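Local coordinates for C2 toxin component I (Clostridium botulinum, PDB 2J3X), which transfers ADP-ribose, probably from NAD+ to actin, as the enzymatic component of the binary C2 toxin, at residues 304-309 and 361-366; 60-65 and 418-423; 220-225 and 296-301. The protein carries 2 engineered substitutions. All coordinates share one frame; numbering follows the deposited sequence. Where two conformers were deposited one is given.

Strand 363-369 lies between strands 295-301 and 414-426 in a five-stranded sheet, and contacts 1, 2 and 3 all reach that sheet. Contacts 2 and 3 are closest, their centres about 8 Å apart; contact 1 lies about 12 Å from contact 2 and 15 Å from contact 3, centre to centre. R366 of contact 1 joins all three: its NE forms a salt bridge 2.8 Å from D220 OD2 of contact 3, and its NH1 pairs with D422 of contact 2. Strand 295-301 probably corresponds to the arginine-bearing strand beside the NAD pocket in related toxins.

Contact 1 of 3, residues 304-309 and 361-366; sequences IPFDLP and RRFIFR. Engineered in segment 361-366: R361 (natural residue Ser).
F363 and F365 of the strand form an aromatic cluster with F306 of the loop 304-309, on one side of the sheet of the C-terminal ADP-ribosyltransferase-type module; L308 adds an aliphatic contact. Starting at the base of F363, CB lies 3.5 Å from F306 CE2. Its CG is closer still, 3.4 Å from the same CE2, and CD2 continues the overlap along the F306 rim. At the far end, CZ turns from the phenylalanine to the leucine and touches L308 CD1 at 4.2 Å. With CG anti to its own carbonyl carbon (chi1 -58°), the F363 ring points at the loop. The F306 and F363 side chains run alongside each other, head to tail. F306 CD2 rests over one face of the F363 ring, near its rim; the planes are inclined by 35° and the centroids stand 4.8 Å apart, an oblique pairing. F332 and W336 of helix 326-336 each meet F306 edge-to-face. F365 arrives from the direction opposite to F306. Those two ring planes are nearly parallel (12°) but stepped, and they meet rim to rim, neither over the face of the other, with F306 CZ 3.5 Å from F365 CZ.

Contact 2 of 3, residues 60-65 and 418-423; sequences ILFSSL and QVVIDA
The ring of F62 is covered on both faces: V420 CG2 lies over the centre of one, 3.7 Å above the plane, and L61 CB from its own loop lies over the other, displaced toward the rim at 3.8 Å. The valine methyl makes a textbook CH-pi contact, standing only 8° off the ring normal, so it is almost equally far from most of the ring carbons. V420 CG1, anti to its backbone N (chi1 176°), lies on the same side of the ring but displaced past CZ, 4.1 Å from F62 CZ. The two side chains cross at about a right angle, and F144 pairs with F62 edge-to-face. This apolar core has polar neighbours. F62 O accepts from S408 OG on strand 397-411, while the Q418 amide is held at both ends, OE1 by R300 NH1 and NE2 by S359 O. On the loop, S64 is the N-cap of helix 65-73, its OG bonded to A67 N. The arrangement is that of a buried interface between two modules: a loop linking helices 47-59 and 65-73, in the N-terminal ADP-ribosyltransferase-like half, inserts one phenylalanine against a strand of the C-terminal half.

Contact 3 of 3, residues 220-225 and 296-301; sequences DFYNKG and IAYRRV. With SO4 (sulfate ion), chain M.
D220 and Y298 make the polar core of this contact. Y298 OH donates to D220 OD1 over 2.7 Å, using the syn lone pair of the carboxylate oxygen. The same oxygen also takes the backbone N-H of Y222 at 2.9 Å, with an N-H...O angle of 159°, from the anti side and 33° out of the carboxylate plane; this second bond closes an Asx turn. Two donors thus grip OD1 while R366 pairs with OD2, which fixes the rotation of the carboxylate and would probably favour its charged form. D220 CG is anti to its backbone N (chi1 -174°), a torsion that swings the acid toward the tyrosine.

Van der Waals contacts surround these bonds. I296 CB sits 3.5 Å from D220 CG, and the isoleucine's CG2 branch comes against OD2. The Y222 ring leans obliquely on the phenol, its CD1 3.4 Å from Y298 OH, and D220 OD1 lies over one face of that ring, toward the rim.

A water bridges the backbones, accepting from F221 N at 2.9 Å and donating to I296 O at 2.8 Å. Farther out, K224, extended beyond CG, donates a hydrogen bond from NZ to O3 of a sulfate, probably from the crystallisation liquor, 2.8 Å away; K72 and R86 also bond to it.

Segment 220-225 is a loop between strand 206-216 and helix 227-234. It lies against strand 295-301, an edge strand of the five-stranded sheet, next to strand 363-369, while N223 touches helix 65-73 on the N-terminal side.

Contact 1 of 3, residues 304-309 and 361-366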
loop_
_atom_site.group_PDB
_atom_site.type_symbol
_atom_site.label_atom_id
_atom_site.label_comp_id
_atom_site.label_asym_id
_atom_site.label_seq_id
_atom_site.Cartn_x
_atom_site.Cartn_y
_atom_site.Cartn_z
ATOM N N ILE A 304 -10.512 -6.160 17.945
ATOM C CA ILE A 304 -10.347 -7.363 18.761
ATOM C C ILE A 304 -8.987 -8.091 18.556
ATOM O O ILE A 304 -8.312 -8.438 19.533
ATOM C CB ILE A 304 -11.545 -8.348 18.609
ATOM C CG1 ILE A 304 -12.847 -7.664 19.037
ATOM C CG2 ILE A 304 -11.254 -9.653 19.410
ATOM C CD1 ILE A 304 -12.785 -7.167 20.424
ATOM N N PRO A 305 -8.537 -8.256 17.283
ATOM C CA PRO A 305 -7.229 -8.880 17.063
ATOM C C PRO A 305 -6.063 -8.146 17.708
ATOM O O PRO A 305 -4.989 -8.758 17.888
ATOM C CB PRO A 305 -7.084 -8.870 15.508
ATOM C CG PRO A 305 -8.526 -8.916 15.014
ATOM C CD PRO A 305 -9.203 -7.920 16.011
ATOM N N PHE A 306 -6.233 -6.862 18.068
ATOM C CA PHE A 306 -5.123 -6.092 18.649
ATOM C C PHE A 306 -5.266 -5.955 20.182
ATOM O O PHE A 306 -4.647 -5.111 20.792
ATOM C CB PHE A 306 -5.149 -4.723 18.013
ATOM C CG PHE A 306 -5.048 -4.801 16.514
ATOM C CD1 PHE A 306 -3.820 -5.131 15.928
ATOM C CD2 PHE A 306 -6.198 -4.731 15.722
ATOM C CE1 PHE A 306 -3.739 -5.275 14.529
ATOM C CE2 PHE A 306 -6.121 -4.866 14.319
ATOM C CZ PHE A 306 -4.907 -5.157 13.745
ATOM N N ASP A 307 -6.206 -6.702 20.744
ATOM C CA ASP A 307 -6.530 -6.546 22.178
ATOM C C ASP A 307 -7.066 -5.161 22.464
ATOM O O ASP A 307 -6.734 -4.530 23.515
ATOM C CB ASP A 307 -5.294 -6.825 23.044
ATOM C CG ASP A 307 -4.905 -8.287 23.050
ATOM O OD1 ASP A 307 -5.626 -9.118 22.463
ATOM O OD2 ASP A 307 -3.869 -8.637 23.677
ATOM N N LEU A 308 -7.850 -4.642 21.530
ATOM C CA LEU A 308 -8.491 -3.361 21.722
ATOM C C LEU A 308 -10.007 -3.571 21.751
ATOM O O LEU A 308 -10.486 -4.587 21.274
ATOM C CB LEU A 308 -8.113 -2.349 20.610
ATOM C CG LEU A 308 -6.622 -1.928 20.606
ATOM C CD1 LEU A 308 -6.291 -1.184 19.322
ATOM C CD2 LEU A 308 -6.281 -1.016 21.777
ATOM N N PRO A 309 -10.746 -2.606 22.299
ATOM C CA PRO A 309 -12.231 -2.754 22.254
ATOM C C PRO A 309 -12.671 -2.919 20.792
ATOM O O PRO A 309 -12.045 -2.311 19.924
ATOM C CB PRO A 309 -12.722 -1.389 22.762
ATOM C CG PRO A 309 -11.660 -0.895 23.623
ATOM C CD PRO A 309 -10.328 -1.376 23.004
ATOM N N ARG A 361 -14.918 -1.138 9.307
ATOM C CA ARG A 361 -13.852 -1.757 10.103
ATOM C C ARG A 361 -12.560 -0.985 9.835
ATOM O O ARG A 361 -12.177 -0.818 8.664
ATOM C CB ARG A 361 -13.688 -3.212 9.697
ATOM C CG ARG A 361 -14.973 -4.025 10.014
ATOM C CD ARG A 361 -14.633 -5.447 9.804
ATOM N NE ARG A 361 -15.763 -6.339 10.038
ATOM C CZ ARG A 361 -15.685 -7.658 9.880
ATOM N NH1 ARG A 361 -14.537 -8.204 9.496
ATOM N NH2 ARG A 361 -16.759 -8.420 10.090
ATOM N N ARG A 362 -11.908 -0.512 10.904
ATOM C CA ARG A 362 -10.792 0.480 10.789
ATOM C C ARG A 362 -9.432 -0.156 10.499
ATOM O O ARG A 362 -8.470 0.558 10.165
ATOM C CB ARG A 362 -10.703 1.261 12.133
ATOM C CG ARG A 362 -11.955 2.092 12.397
ATOM C CD ARG A 362 -11.921 2.593 13.844
ATOM N NE ARG A 362 -13.054 3.505 14.105
ATOM C CZ ARG A 362 -14.289 3.116 14.411
ATOM N NH1 ARG A 362 -14.619 1.844 14.497
ATOM N NH2 ARG A 362 -15.197 4.031 14.650
ATOM N N PHE A 363 -9.316 -1.469 10.689
ATOM C CA PHE A 363 -7.970 -2.085 10.632
ATOM C C PHE A 363 -7.873 -2.895 9.329
ATOM O O PHE A 363 -8.423 -3.984 9.219
ATOM C CB PHE A 363 -7.687 -2.926 11.891
ATOM C CG PHE A 363 -7.781 -2.108 13.170
ATOM C CD1 PHE A 363 -9.021 -1.945 13.825
ATOM C CD2 PHE A 363 -6.662 -1.481 13.685
ATOM C CE1 PHE A 363 -9.142 -1.173 14.995
ATOM C CE2 PHE A 363 -6.746 -0.684 14.886
ATOM C CZ PHE A 363 -8.020 -0.537 15.556
ATOM N N ILE A 364 -7.194 -2.314 8.335
ATOM C CA ILE A 364 -7.220 -2.890 6.990
ATOM C C ILE A 364 -5.910 -3.642 6.785
ATOM O O ILE A 364 -4.902 -3.020 6.567
ATOM C CB ILE A 364 -7.304 -1.779 5.938
ATOM C CG1 ILE A 364 -8.484 -0.812 6.177
ATOM C CG2 ILE A 364 -7.293 -2.402 4.503
ATOM C CD1 ILE A 364 -8.234 0.632 5.607
ATOM N N PHE A 365 -5.938 -4.968 6.837
ATOM C CA PHE A 365 -4.736 -5.746 6.545
ATOM C C PHE A 365 -4.535 -5.781 5.053
ATOM O O PHE A 365 -5.436 -6.197 4.321
ATOM C CB PHE A 365 -4.769 -7.150 7.068
ATOM C CG PHE A 365 -4.442 -7.226 8.543
ATOM C CD1 PHE A 365 -3.129 -7.263 8.976
ATOM C CD2 PHE A 365 -5.469 -7.199 9.476
ATOM C CE1 PHE A 365 -2.821 -7.348 10.362
ATOM C CE2 PHE A 365 -5.161 -7.275 10.865
ATOM C CZ PHE A 365 -3.828 -7.338 11.281
ATOM N N ARG A 366 -3.376 -5.258 4.641
ATOM C CA ARG A 366 -2.974 -5.251 3.218
ATOM C C ARG A 366 -1.911 -6.364 3.170
ATOM O O ARG A 366 -0.737 -6.154 3.457
ATOM C CB ARG A 366 -2.464 -3.824 2.861
ATOM C CG ARG A 366 -1.952 -3.774 1.366
ATOM C CD ARG A 366 -1.741 -2.359 0.919
ATOM N NE ARG A 366 -1.205 -2.360 -0.453
ATOM C CZ ARG A 366 0.079 -2.132 -0.771
ATOM N NH1 ARG A 366 0.966 -1.838 0.186
ATOM N NH2 ARG A 366 0.455 -2.171 -2.086
#

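Contact 2 of 3, residues 60-65 and 418-423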
loop_
_atom_site.group_PDB
_atom_site.type_symbol
_atom_site.label_atom_id
_atom_site.label_comp_id
_atom_site.label_asym_id
_atom_site.label_seq_id
_atom_site.Cartn_x
_atom_site.Cartn_y
_atom_site.Cartn_z
ATOM N N ILE A 60 -9.276 7.201 -1.322
ATOM C CA ILE A 60 -10.204 6.544 -2.259
ATOM C C ILE A 60 -9.864 5.134 -2.651
ATOM O O ILE A 60 -10.777 4.391 -3.013
ATOM C CB ILE A 60 -10.491 7.419 -3.498
ATOM C CG1 ILE A 60 -9.185 7.606 -4.296
ATOM C CG2 ILE A 60 -11.085 8.818 -3.036
ATOM C CD1 ILE A 60 -9.291 8.620 -5.428
ATOM N N LEU A 61 -8.573 4.726 -2.531
ATOM C CA LEU A 61 -8.208 3.318 -2.813
ATOM C C LEU A 61 -8.811 2.378 -1.743
ATOM O O LEU A 61 -8.898 1.155 -1.921
ATOM C CB LEU A 61 -6.676 3.160 -2.774
ATOM C CG LEU A 61 -5.892 4.115 -3.694
ATOM C CD1 LEU A 61 -4.355 3.756 -3.431
ATOM C CD2 LEU A 61 -6.270 3.839 -5.097
ATOM N N PHE A 62 -9.143 2.972 -0.567
ATOM C CA PHE A 62 -9.592 2.226 0.627
ATOM C C PHE A 62 -10.979 2.719 1.073
ATOM O O PHE A 62 -11.271 2.798 2.266
ATOM C CB PHE A 62 -8.556 2.358 1.761
ATOM C CG PHE A 62 -7.180 1.864 1.334
ATOM C CD1 PHE A 62 -6.945 0.495 1.079
ATOM C CD2 PHE A 62 -6.179 2.814 1.033
ATOM C CE1 PHE A 62 -5.622 0.077 0.592
ATOM C CE2 PHE A 62 -4.921 2.397 0.533
ATOM C CZ PHE A 62 -4.664 1.056 0.337
ATOM N N SER A 63 -11.789 3.097 0.071
ATOM C CA SER A 63 -13.190 3.426 0.261
ATOM C C SER A 63 -13.998 2.538 -0.671
ATOM O O SER A 63 -13.507 2.110 -1.742
ATOM C CB SER A 63 -13.424 4.894 -0.077
ATOM O OG SER A 63 -12.612 5.748 0.742
ATOM N N SER A 64 -15.234 2.209 -0.280
ATOM C CA SER A 64 -16.049 1.284 -1.092
ATOM C C SER A 64 -16.398 1.877 -2.494
ATOM O O SER A 64 -16.529 3.103 -2.644
ATOM C CB SER A 64 -17.377 0.911 -0.404
ATOM O OG SER A 64 -18.257 2.026 -0.443
ATOM N N LEU A 65 -16.644 0.997 -3.475
ATOM C CA LEU A 65 -17.100 1.442 -4.813
ATOM C C LEU A 65 -18.439 2.204 -4.678
ATOM O O LEU A 65 -18.663 3.186 -5.391
ATOM C CB LEU A 65 -17.170 0.252 -5.821
ATOM C CG LEU A 65 -15.791 -0.482 -5.838
ATOM C CD1 LEU A 65 -15.831 -1.830 -6.598
ATOM C CD2 LEU A 65 -14.715 0.362 -6.422
ATOM N N GLN A 418 -8.775 5.418 9.494
ATOM C CA GLN A 418 -8.488 3.988 9.439
ATOM C C GLN A 418 -7.006 3.785 9.187
ATOM O O GLN A 418 -6.282 4.742 8.954
ATOM C CB GLN A 418 -9.277 3.300 8.317
ATOM C CG GLN A 418 -10.795 3.676 8.356
ATOM C CD GLN A 418 -11.669 2.743 7.544
ATOM O OE1 GLN A 418 -11.252 2.209 6.513
ATOM N NE2 GLN A 418 -12.930 2.596 7.956
ATOM N N VAL A 419 -6.557 2.535 9.276
ATOM C CA VAL A 419 -5.102 2.292 9.098
ATOM C C VAL A 419 -4.936 1.161 8.117
ATOM O O VAL A 419 -5.589 0.081 8.256
ATOM C CB VAL A 419 -4.394 1.963 10.454
ATOM C CG1 VAL A 419 -4.246 3.261 11.368
ATOM C CG2 VAL A 419 -5.075 0.727 11.185
ATOM N N VAL A 420 -3.977 1.351 7.177
ATOM C CA VAL A 420 -3.625 0.277 6.247
ATOM C C VAL A 420 -2.377 -0.424 6.766
ATOM O O VAL A 420 -1.320 0.210 6.893
ATOM C CB VAL A 420 -3.361 0.930 4.843
ATOM C CG1 VAL A 420 -2.892 -0.135 3.817
ATOM C CG2 VAL A 420 -4.686 1.641 4.376
ATOM N N ILE A 421 -2.544 -1.704 7.083
ATOM C CA ILE A 421 -1.537 -2.458 7.801
ATOM C C ILE A 421 -0.848 -3.383 6.776
ATOM O O ILE A 421 -1.372 -4.452 6.408
ATOM C CB ILE A 421 -2.200 -3.277 8.944
ATOM C CG1 ILE A 421 -2.915 -2.303 9.930
ATOM C CG2 ILE A 421 -1.102 -4.105 9.690
ATOM C CD1 ILE A 421 -3.773 -3.083 10.967
ATOM N N ASP A 422 0.349 -2.995 6.332
ATOM C CA ASP A 422 1.099 -3.821 5.386
ATOM C C ASP A 422 1.728 -4.970 6.153
ATOM O O ASP A 422 2.457 -4.762 7.133
ATOM C CB ASP A 422 2.263 -2.984 4.774
ATOM C CG ASP A 422 1.790 -2.041 3.680
ATOM O OD1 ASP A 422 0.869 -2.432 2.937
ATOM O OD2 ASP A 422 2.384 -0.963 3.512
ATOM N N ALA A 423 1.503 -6.191 5.684
ATOM C CA ALA A 423 2.083 -7.345 6.338
ATOM C C ALA A 423 2.527 -8.374 5.303
ATOM O O ALA A 423 1.942 -8.485 4.226
ATOM C CB ALA A 423 1.135 -7.972 7.311
#

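Contact 3 of 3, residues 220-225 and 296-301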
loop_
_atom_site.group_PDB
_atom_site.type_symbol
_atom_site.label_atom_id
_atom_site.label_comp_id
_atom_site.label_asym_id
_atom_site.label_seq_id
_atom_site.Cartn_x
_atom_site.Cartn_y
_atom_site.Cartn_z
ATOM N N ASP A 220 -1.766 -5.293 -7.164
ATOM C CA ASP A 220 -2.702 -4.883 -6.079
ATOM C C ASP A 220 -3.858 -4.172 -6.779
ATOM O O ASP A 220 -3.620 -3.261 -7.630
ATOM C CB ASP A 220 -1.967 -3.883 -5.186
ATOM C CG ASP A 220 -2.735 -3.460 -3.926
ATOM O OD1 ASP A 220 -3.996 -3.598 -3.846
ATOM O OD2 ASP A 220 -2.046 -2.906 -3.035
ATOM N N PHE A 221 -5.102 -4.570 -6.459
ATOM C CA PHE A 221 -6.273 -4.011 -7.145
ATOM C C PHE A 221 -7.070 -3.058 -6.261
ATOM O O PHE A 221 -8.099 -2.499 -6.720
ATOM C CB PHE A 221 -7.197 -5.171 -7.563
ATOM C CG PHE A 221 -6.463 -6.167 -8.485
ATOM C CD1 PHE A 221 -6.167 -5.787 -9.792
ATOM C CD2 PHE A 221 -6.048 -7.422 -8.001
ATOM C CE1 PHE A 221 -5.467 -6.718 -10.631
ATOM C CE2 PHE A 221 -5.352 -8.346 -8.815
ATOM C CZ PHE A 221 -5.060 -7.963 -10.132
ATOM N N TYR A 222 -6.521 -2.775 -5.078
ATOM C CA TYR A 222 -7.123 -1.771 -4.142
ATOM C C TYR A 222 -8.625 -2.072 -4.033
ATOM O O TYR A 222 -8.988 -3.257 -3.861
ATOM C CB TYR A 222 -6.805 -0.295 -4.542
ATOM C CG TYR A 222 -5.310 -0.125 -4.667
ATOM C CD1 TYR A 222 -4.484 -0.115 -3.551
ATOM C CD2 TYR A 222 -4.738 -0.033 -5.934
ATOM C CE1 TYR A 222 -3.097 0.024 -3.688
ATOM C CE2 TYR A 222 -3.342 0.067 -6.100
ATOM C CZ TYR A 222 -2.547 0.068 -4.976
ATOM O OH TYR A 222 -1.174 0.175 -5.197
ATOM N N ASN A 223 -9.474 -1.050 -4.126
ATOM C CA ASN A 223 -10.928 -1.251 -3.954
ATOM C C ASN A 223 -11.621 -1.875 -5.173
ATOM O O ASN A 223 -12.737 -2.386 -5.051
ATOM C CB ASN A 223 -11.605 0.066 -3.533
ATOM C CG ASN A 223 -11.499 1.129 -4.564
ATOM O OD1 ASN A 223 -10.643 1.057 -5.477
ATOM N ND2 ASN A 223 -12.316 2.169 -4.414
ATOM N N LYS A 224 -10.929 -1.932 -6.332
ATOM C CA LYS A 224 -11.575 -2.408 -7.573
ATOM C C LYS A 224 -11.586 -3.929 -7.655
ATOM O O LYS A 224 -12.493 -4.507 -8.249
ATOM C CB LYS A 224 -10.890 -1.789 -8.830
ATOM C CG LYS A 224 -11.288 -0.316 -8.965
ATOM C CD LYS A 224 -10.472 0.374 -10.082
ATOM C CE LYS A 224 -10.832 1.877 -10.230
ATOM N NZ LYS A 224 -9.800 2.623 -11.060
ATOM N N GLY A 225 -10.589 -4.574 -7.048
ATOM C CA GLY A 225 -10.466 -6.065 -7.103
ATOM C C GLY A 225 -10.160 -6.507 -8.523
ATOM O O GLY A 225 -9.876 -5.667 -9.402
ATOM N N ILE A 296 -1.361 -8.628 -3.648
ATOM C CA ILE A 296 -1.960 -8.085 -2.428
ATOM C C ILE A 296 -3.431 -8.551 -2.315
ATOM O O ILE A 296 -4.220 -8.378 -3.239
ATOM C CB ILE A 296 -1.874 -6.542 -2.444
ATOM C CG1 ILE A 296 -0.374 -6.092 -2.384
ATOM C CG2 ILE A 296 -2.751 -5.914 -1.330
ATOM C CD1 ILE A 296 0.309 -6.430 -0.991
ATOM N N ALA A 297 -3.796 -9.087 -1.143
ATOM C CA ALA A 297 -5.193 -9.260 -0.830
ATOM C C ALA A 297 -5.489 -8.547 0.527
ATOM O O ALA A 297 -4.576 -8.160 1.246
ATOM C CB ALA A 297 -5.514 -10.717 -0.706
ATOM N N TYR A 298 -6.766 -8.357 0.829
ATOM C CA TYR A 298 -7.155 -7.480 1.962
ATOM C C TYR A 298 -8.011 -8.220 2.963
ATOM O O TYR A 298 -8.819 -9.088 2.606
ATOM C CB TYR A 298 -7.974 -6.299 1.409
ATOM C CG TYR A 298 -7.097 -5.344 0.668
ATOM C CD1 TYR A 298 -6.325 -4.401 1.365
ATOM C CD2 TYR A 298 -6.988 -5.438 -0.761
ATOM C CE1 TYR A 298 -5.472 -3.497 0.682
ATOM C CE2 TYR A 298 -6.139 -4.556 -1.485
ATOM C CZ TYR A 298 -5.376 -3.601 -0.741
ATOM O OH TYR A 298 -4.537 -2.715 -1.361
ATOM N N ARG A 299 -7.865 -7.853 4.235
ATOM C CA ARG A 299 -8.763 -8.383 5.262
ATOM C C ARG A 299 -8.959 -7.278 6.312
ATOM O O ARG A 299 -7.992 -6.882 6.974
ATOM C CB ARG A 299 -8.111 -9.560 5.908
ATOM C CG ARG A 299 -9.010 -10.278 6.970
ATOM C CD ARG A 299 -8.289 -11.526 7.447
ATOM N NE ARG A 299 -8.902 -12.022 8.702
ATOM C CZ ARG A 299 -10.071 -12.639 8.785
ATOM N NH1 ARG A 299 -10.793 -12.879 7.688
ATOM N NH2 ARG A 299 -10.531 -13.020 9.982
ATOM N N ARG A 300 -10.203 -6.797 6.411
ATOM C CA ARG A 300 -10.526 -5.711 7.332
ATOM C C ARG A 300 -11.066 -6.329 8.625
ATOM O O ARG A 300 -11.898 -7.243 8.557
ATOM C CB ARG A 300 -11.603 -4.828 6.726
ATOM C CG ARG A 300 -11.052 -3.815 5.660
ATOM C CD ARG A 300 -12.233 -3.114 4.962
ATOM N NE ARG A 300 -11.795 -1.979 4.147
ATOM C CZ ARG A 300 -11.709 -0.726 4.590
ATOM N NH1 ARG A 300 -11.970 -0.389 5.890
ATOM N NH2 ARG A 300 -11.276 0.187 3.775
ATOM N N VAL A 301 -10.590 -5.820 9.766
ATOM C CA VAL A 301 -10.967 -6.341 11.091
ATOM C C VAL A 301 -11.236 -5.179 12.011
ATOM O O VAL A 301 -10.869 -4.027 11.711
ATOM C CB VAL A 301 -9.923 -7.256 11.705
ATOM C CG1 VAL A 301 -9.665 -8.484 10.803
ATOM C CG2 VAL A 301 -8.611 -6.470 11.927
HETATM S S SO4 M . -11.841 6.163 -11.114
HETATM O O1 SO4 M . -11.672 7.401 -10.274
HETATM O O2 SO4 M . -11.540 6.579 -12.480
HETATM O O3 SO4 M . -10.839 5.162 -10.731
HETATM O O4 SO4 M . -13.208 5.641 -11.015
HETATM O O HOH W 1 -5.948 -6.590 -4.598
#